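Local coordinates for IS607 family transposase IS1535 (Mycobacterium tuberculosis, PDB 6DGB), which acts as a serine recombinase of the IS607 transposase family, represented here by its C-terminal catalytic domain, and probably binds DNA and exchanges strands during transposition, at the interface of chains A and B. Coordinates in Å, arbitrary orientation; residue numbers count along the deposited sequence, not the author numbering. Chains: chain A/B, IS607 family transposase IS1535.

Contacts 1 and 2 are two patches of one two-fold symmetric A-B interface, their C-alpha centres about 20 Å apart. No residue belongs to both, but the chain ties them: A:Arg75 and A:Phe76 of contact 2 lie just ahead of helix 78-86, which supplies A:His80, A:Leu81 and A:Ala83 to A:Leu85 to contact 1. Contact 1 pairs helices 78-86 and the ends of helices 51-58; contact 2 joins the loops at 46 and 75-76 to each other and to helices 104-120, which also meet. Both are apolar, with water bridges in contact 1. Two separated patches should limit rocking, consistent with the transposase dimers reported for this family.

Contact 1: the interface of chains A and B. Residues chain A 57, 80-81, 83-85, 88, 90; chain B 57, 80-81, 83-85, 88, 90.
Leucine branches from each chain rest on the partner's helix 78-86. The CD2 methyl of A:Leu81 meets the backbone O of B:His80 at 3.5 Å, and CD1 of A:Leu57 lies 3.8 Å from B:His80 CB, the two side chains crossing obliquely. A:Leu57 CG stands anti to its carbonyl carbon (chi1 -64°), and its CB packs on the backbone of B:Ala84. A:Ala84 packs closely, its CA 3.6 Å from B:Leu57 O and its CB against B:Leu85 CD2. No direct polar bond crosses the patch; two waters, 2.7 Å apart as O of water 1 and O of water 2, bridge it. Water 1 joins A:Gln88 OE1 to B:Ala84 O, the latter at 2.8 Å, and water 2 makes the twin bridge; both glutamines are poorly ordered, so that end of each bridge is less certain. As modelled they approach tip to tip, CG of A:Gln88 on CG of B:Gln88 at 3.7 Å. Behind this shell, A:Arg90 fixes the end of helix 51-58 from within its own chain. NH1 donates to A:Leu57 O at 2.8 Å in the carbonyl plane (160° at H), whereas NH2, 3.2 Å from that same A:Leu57 O, comes from above the plane. CD2 of A:Leu85 lies over one guanidinium face, toward its rim. The site thus pairs helices 78-86 about the two-fold, flanked by the ends of helices 51-58 and by the loop leading into strand 91-94.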
# COMPACT_ATOMS: atom_id res chain seq x y z
N LEU A 57 -13.05 -5.38 3.23
CA LEU A 57 -12.80 -5.23 1.80
C LEU A 57 -13.34 -6.39 0.98
O LEU A 57 -13.84 -6.16 -0.13
CB LEU A 57 -11.33 -4.96 1.49
CG LEU A 57 -10.75 -3.65 2.03
CD1 LEU A 57 -9.24 -3.60 1.85
CD2 LEU A 57 -11.47 -2.45 1.48
N HIS A 80 -5.22 3.02 -4.99
CA HIS A 80 -5.41 1.75 -5.71
C HIS A 80 -6.58 0.95 -5.16
O HIS A 80 -7.31 0.34 -5.94
CB HIS A 80 -4.11 0.93 -5.75
CG HIS A 80 -2.97 1.66 -6.40
ND1 HIS A 80 -3.06 2.16 -7.69
CD2 HIS A 80 -1.76 2.00 -5.89
CE1 HIS A 80 -1.91 2.77 -7.92
NE2 HIS A 80 -1.10 2.72 -6.86
N LEU A 81 -6.77 0.97 -3.82
CA LEU A 81 -7.90 0.34 -3.15
C LEU A 81 -9.19 1.01 -3.63
O LEU A 81 -10.12 0.30 -4.01
CB LEU A 81 -7.82 0.48 -1.63
CG LEU A 81 -7.00 -0.54 -0.86
CD1 LEU A 81 -7.05 -0.24 0.63
CD2 LEU A 81 -7.50 -1.95 -1.10
N ALA A 83 -9.62 2.66 -6.43
CA ALA A 83 -9.77 2.27 -7.82
C ALA A 83 -10.41 0.90 -7.94
O ALA A 83 -11.39 0.76 -8.66
CB ALA A 83 -8.43 2.29 -8.52
N ALA A 84 -9.91 -0.10 -7.21
CA ALA A 84 -10.47 -1.46 -7.22
C ALA A 84 -11.95 -1.45 -6.75
O ALA A 84 -12.79 -2.09 -7.39
CB ALA A 84 -9.64 -2.37 -6.33
N LEU A 85 -12.25 -0.71 -5.66
CA LEU A 85 -13.59 -0.60 -5.06
C LEU A 85 -14.60 0.11 -5.97
O LEU A 85 -15.76 -0.31 -6.06
CB LEU A 85 -13.54 0.09 -3.67
CG LEU A 85 -12.92 -0.72 -2.57
CD1 LEU A 85 -12.65 0.12 -1.36
CD2 LEU A 85 -13.77 -1.90 -2.21
N GLN A 88 -16.66 -1.81 -8.31
CA GLN A 88 -17.76 -2.54 -7.70
C GLN A 88 -18.79 -1.59 -7.04
O GLN A 88 -19.63 -2.04 -6.27
CB GLN A 88 -17.23 -3.58 -6.70
CG GLN A 88 -18.18 -4.77 -6.57
CD GLN A 88 -17.90 -5.73 -5.44
OE1 GLN A 88 -17.04 -5.51 -4.58
NE2 GLN A 88 -18.64 -6.84 -5.43
N ARG A 90 -18.38 0.66 -4.77
CA ARG A 90 -18.07 0.81 -3.35
C ARG A 90 -17.04 1.94 -3.21
O ARG A 90 -16.24 2.17 -4.14
CB ARG A 90 -17.52 -0.51 -2.77
CG ARG A 90 -18.45 -1.72 -2.91
CD ARG A 90 -17.74 -3.02 -2.62
NE ARG A 90 -17.31 -3.10 -1.23
CZ ARG A 90 -16.32 -3.87 -0.79
NH1 ARG A 90 -15.65 -4.65 -1.64
NH2 ARG A 90 -15.99 -3.87 0.49
N LEU B 57 -7.30 -1.37 -12.41
CA LEU B 57 -8.07 -1.71 -11.21
C LEU B 57 -9.51 -1.22 -11.25
O LEU B 57 -10.39 -1.93 -10.78
CB LEU B 57 -7.36 -1.27 -9.91
CG LEU B 57 -6.02 -1.93 -9.63
CD1 LEU B 57 -5.31 -1.27 -8.47
CD2 LEU B 57 -6.16 -3.44 -9.48
N HIS B 80 -4.56 -6.37 0.56
CA HIS B 80 -5.79 -5.58 0.65
C HIS B 80 -6.44 -5.38 -0.70
O HIS B 80 -7.67 -5.45 -0.79
CB HIS B 80 -5.57 -4.25 1.39
CG HIS B 80 -5.05 -4.44 2.79
ND1 HIS B 80 -5.74 -5.22 3.72
CD2 HIS B 80 -3.90 -4.00 3.36
CE1 HIS B 80 -5.00 -5.21 4.82
NE2 HIS B 80 -3.88 -4.50 4.65
N LEU B 81 -5.62 -5.16 -1.76
CA LEU B 81 -6.08 -5.05 -3.14
C LEU B 81 -6.74 -6.38 -3.54
O LEU B 81 -7.84 -6.36 -4.08
CB LEU B 81 -4.91 -4.77 -4.10
CG LEU B 81 -4.50 -3.33 -4.32
CD1 LEU B 81 -3.35 -3.26 -5.31
CD2 LEU B 81 -5.65 -2.51 -4.86
N ALA B 83 -8.00 -8.65 -1.56
CA ALA B 83 -9.22 -8.76 -0.78
C ALA B 83 -10.35 -7.97 -1.43
O ALA B 83 -11.42 -8.52 -1.64
CB ALA B 83 -8.98 -8.27 0.64
N ALA B 84 -10.11 -6.70 -1.80
CA ALA B 84 -11.11 -5.86 -2.46
C ALA B 84 -11.56 -6.49 -3.81
O ALA B 84 -12.76 -6.55 -4.08
CB ALA B 84 -10.54 -4.47 -2.68
N LEU B 85 -10.59 -7.00 -4.63
CA LEU B 85 -10.82 -7.61 -5.94
C LEU B 85 -11.60 -8.91 -5.85
O LEU B 85 -12.49 -9.16 -6.68
CB LEU B 85 -9.49 -7.83 -6.71
CG LEU B 85 -8.83 -6.56 -7.24
CD1 LEU B 85 -7.44 -6.82 -7.71
CD2 LEU B 85 -9.65 -5.90 -8.32
N GLN B 88 -15.26 -8.96 -6.07
CA GLN B 88 -15.79 -8.76 -7.41
C GLN B 88 -15.39 -9.90 -8.37
O GLN B 88 -15.55 -9.77 -9.58
CB GLN B 88 -15.38 -7.38 -7.97
CG GLN B 88 -16.40 -6.85 -8.99
CD GLN B 88 -15.98 -5.64 -9.78
OE1 GLN B 88 -14.83 -5.18 -9.73
NE2 GLN B 88 -16.93 -5.10 -10.54
N ARG B 90 -12.47 -10.99 -9.17
CA ARG B 90 -11.27 -10.61 -9.92
C ARG B 90 -10.05 -11.00 -9.07
O ARG B 90 -10.14 -10.99 -7.83
CB ARG B 90 -11.27 -9.10 -10.22
CG ARG B 90 -12.46 -8.61 -11.03
CD ARG B 90 -12.57 -7.11 -11.02
NE ARG B 90 -11.43 -6.48 -11.71
CZ ARG B 90 -11.01 -5.24 -11.50
NH1 ARG B 90 -11.62 -4.46 -10.62
NH2 ARG B 90 -9.96 -4.76 -12.16
O HOH W 1 -14.52 -4.84 -5.38
O HOH W 2 -13.12 -4.88 -7.67

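Contact 2: the interface of chains A and B. Residues chain A 46, 75-76, 107, 111, 115; chain B 46, 75-76, 104, 107, 111, 115.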
# COMPACT_ATOMS: atom_id res chain seq x y z
N LEU A 46 0.98 -0.62 7.09
CA LEU A 46 1.56 -1.12 5.84
C LEU A 46 1.14 -2.57 5.52
O LEU A 46 1.94 -3.49 5.63
CB LEU A 46 3.08 -0.97 5.91
CG LEU A 46 3.57 0.46 5.98
CD1 LEU A 46 4.25 0.74 7.27
CD2 LEU A 46 4.47 0.76 4.87
N ARG A 75 -1.10 3.46 5.00
CA ARG A 75 -0.06 4.50 4.87
C ARG A 75 0.27 4.67 3.38
O ARG A 75 0.57 5.79 2.96
CB ARG A 75 1.21 4.09 5.63
CG ARG A 75 2.26 5.20 5.81
CD ARG A 75 1.87 6.26 6.85
NE ARG A 75 1.45 5.65 8.12
CZ ARG A 75 1.09 6.30 9.21
NH1 ARG A 75 1.09 7.63 9.24
NH2 ARG A 75 0.70 5.63 10.28
N PHE A 76 0.20 3.54 2.59
CA PHE A 76 0.43 3.47 1.13
C PHE A 76 -0.62 2.58 0.42
O PHE A 76 -1.10 1.59 1.00
CB PHE A 76 1.87 2.97 0.77
CG PHE A 76 3.00 3.68 1.48
CD1 PHE A 76 3.35 4.98 1.15
CD2 PHE A 76 3.68 3.06 2.53
CE1 PHE A 76 4.35 5.66 1.87
CE2 PHE A 76 4.69 3.73 3.23
CZ PHE A 76 5.01 5.03 2.90
N ASP A 107 6.17 3.61 11.96
CA ASP A 107 5.97 3.07 10.61
C ASP A 107 7.25 3.19 9.80
O ASP A 107 7.48 2.36 8.91
CB ASP A 107 4.73 3.70 9.90
CG ASP A 107 3.37 3.10 10.28
OD1 ASP A 107 3.31 2.25 11.22
OD2 ASP A 107 2.36 3.48 9.67
N VAL A 111 9.10 -0.21 8.23
CA VAL A 111 9.44 -0.14 6.80
C VAL A 111 10.92 -0.49 6.62
O VAL A 111 11.24 -1.39 5.85
CB VAL A 111 9.10 1.26 6.18
CG1 VAL A 111 9.92 1.55 4.92
CG2 VAL A 111 7.62 1.37 5.86
N MET A 115 12.74 -3.80 4.83
CA MET A 115 13.57 -3.46 3.69
C MET A 115 15.03 -3.83 3.96
O MET A 115 15.71 -4.26 3.04
CB MET A 115 13.38 -1.99 3.32
CG MET A 115 11.98 -1.68 2.74
SD MET A 115 11.89 -0.08 1.87
CE MET A 115 10.48 -0.35 0.82
N LEU B 46 4.76 2.79 -4.69
CA LEU B 46 3.72 3.22 -3.76
C LEU B 46 2.59 3.92 -4.54
O LEU B 46 1.95 4.85 -4.05
CB LEU B 46 4.30 4.17 -2.69
CG LEU B 46 5.69 3.87 -2.13
CD1 LEU B 46 6.30 5.10 -1.54
CD2 LEU B 46 5.65 2.74 -1.10
N ARG B 75 4.59 -2.21 -3.53
CA ARG B 75 5.58 -2.55 -2.49
C ARG B 75 4.82 -2.88 -1.19
O ARG B 75 5.27 -3.75 -0.45
CB ARG B 75 6.56 -1.38 -2.26
CG ARG B 75 7.79 -1.70 -1.41
CD ARG B 75 8.82 -2.60 -2.10
NE ARG B 75 9.19 -2.09 -3.42
CZ ARG B 75 10.08 -2.65 -4.23
NH1 ARG B 75 10.34 -2.12 -5.41
NH2 ARG B 75 10.71 -3.76 -3.86
N PHE B 76 3.67 -2.17 -0.94
CA PHE B 76 2.77 -2.33 0.22
C PHE B 76 1.28 -2.34 -0.17
O PHE B 76 0.88 -1.63 -1.10
CB PHE B 76 3.01 -1.24 1.33
CG PHE B 76 4.44 -1.07 1.77
CD1 PHE B 76 5.08 -2.05 2.52
CD2 PHE B 76 5.18 0.03 1.35
CE1 PHE B 76 6.44 -1.93 2.85
CE2 PHE B 76 6.53 0.16 1.69
CZ PHE B 76 7.15 -0.83 2.45
N LEU B 104 14.29 -1.61 -4.53
CA LEU B 104 14.02 -1.50 -3.10
C LEU B 104 14.72 -0.34 -2.40
O LEU B 104 14.09 0.36 -1.62
CB LEU B 104 14.41 -2.84 -2.44
CG LEU B 104 14.03 -3.09 -0.99
CD1 LEU B 104 12.52 -3.04 -0.80
CD2 LEU B 104 14.55 -4.42 -0.53
N ASP B 107 13.33 2.76 -3.36
CA ASP B 107 12.00 2.83 -2.76
C ASP B 107 12.12 3.17 -1.27
O ASP B 107 11.20 3.78 -0.72
CB ASP B 107 11.20 1.53 -3.00
CG ASP B 107 10.49 1.41 -4.35
OD1 ASP B 107 10.72 2.28 -5.22
OD2 ASP B 107 9.71 0.45 -4.53
N VAL B 111 10.30 6.56 0.38
CA VAL B 111 9.48 6.36 1.58
C VAL B 111 9.96 7.25 2.71
O VAL B 111 9.16 7.99 3.28
CB VAL B 111 9.49 4.87 1.97
CG1 VAL B 111 9.13 4.66 3.44
CG2 VAL B 111 8.57 4.08 1.07
N MET B 115 8.10 10.47 4.64
CA MET B 115 7.92 10.28 6.07
C MET B 115 8.70 11.33 6.85
O MET B 115 8.21 11.79 7.87
CB MET B 115 8.27 8.84 6.45
CG MET B 115 7.28 7.79 5.90
SD MET B 115 7.46 6.18 6.73
CE MET B 115 5.84 5.51 6.49
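Helix 104-120, the loop entering helix 78-86 and the loop holding Leu46 form this apolar seam of the catalytic-domain dimer, with the A:Phe76 and B:Phe76 rings near its two-fold. The rings run side by side, pointing the same way, and their CD2 atoms, A:Phe76 to B:Phe76, are 3.6 Å apart. Each ring is sandwiched: A:Leu46 CD2 sits over the centre of the B:Phe76 face, 3.5 Å from the centroid in a CH-pi contact, while B:Arg75 CG covers the opposite face toward the rim. In the twin, B:Leu46 CD2 is displaced toward the rim of A:Phe76, a difference of limited meaning at this resolution. From the partner helix, the extended A:Met115 brings its terminal methyl CE to B:Phe76 CZ at 3.7 Å and also touches B:Leu104 CD1. CG1 of A:Val111 meets CG1 of B:Val111 tip to tip at 3.5 Å. In the second shell, A:Arg75, bent at chi2 and chi3, clasps one oxygen of A:Asp107 side-on. NE reaches A:Asp107 OD2 at 2.8 Å on the anti lone pair; NH2 meets it from above the carboxylate plane. Both bonds are bent, and OD2 lies 30° out of the guanidinium plane. This intrachain salt bridge ties the loop to helix 104-120 and may steady the CG that backs the ring. The seam lies where the two helices 104-120 run nearly antiparallel, meeting at A:Val111 and B:Val111, with the loops at 46 and 75-76 packed against them.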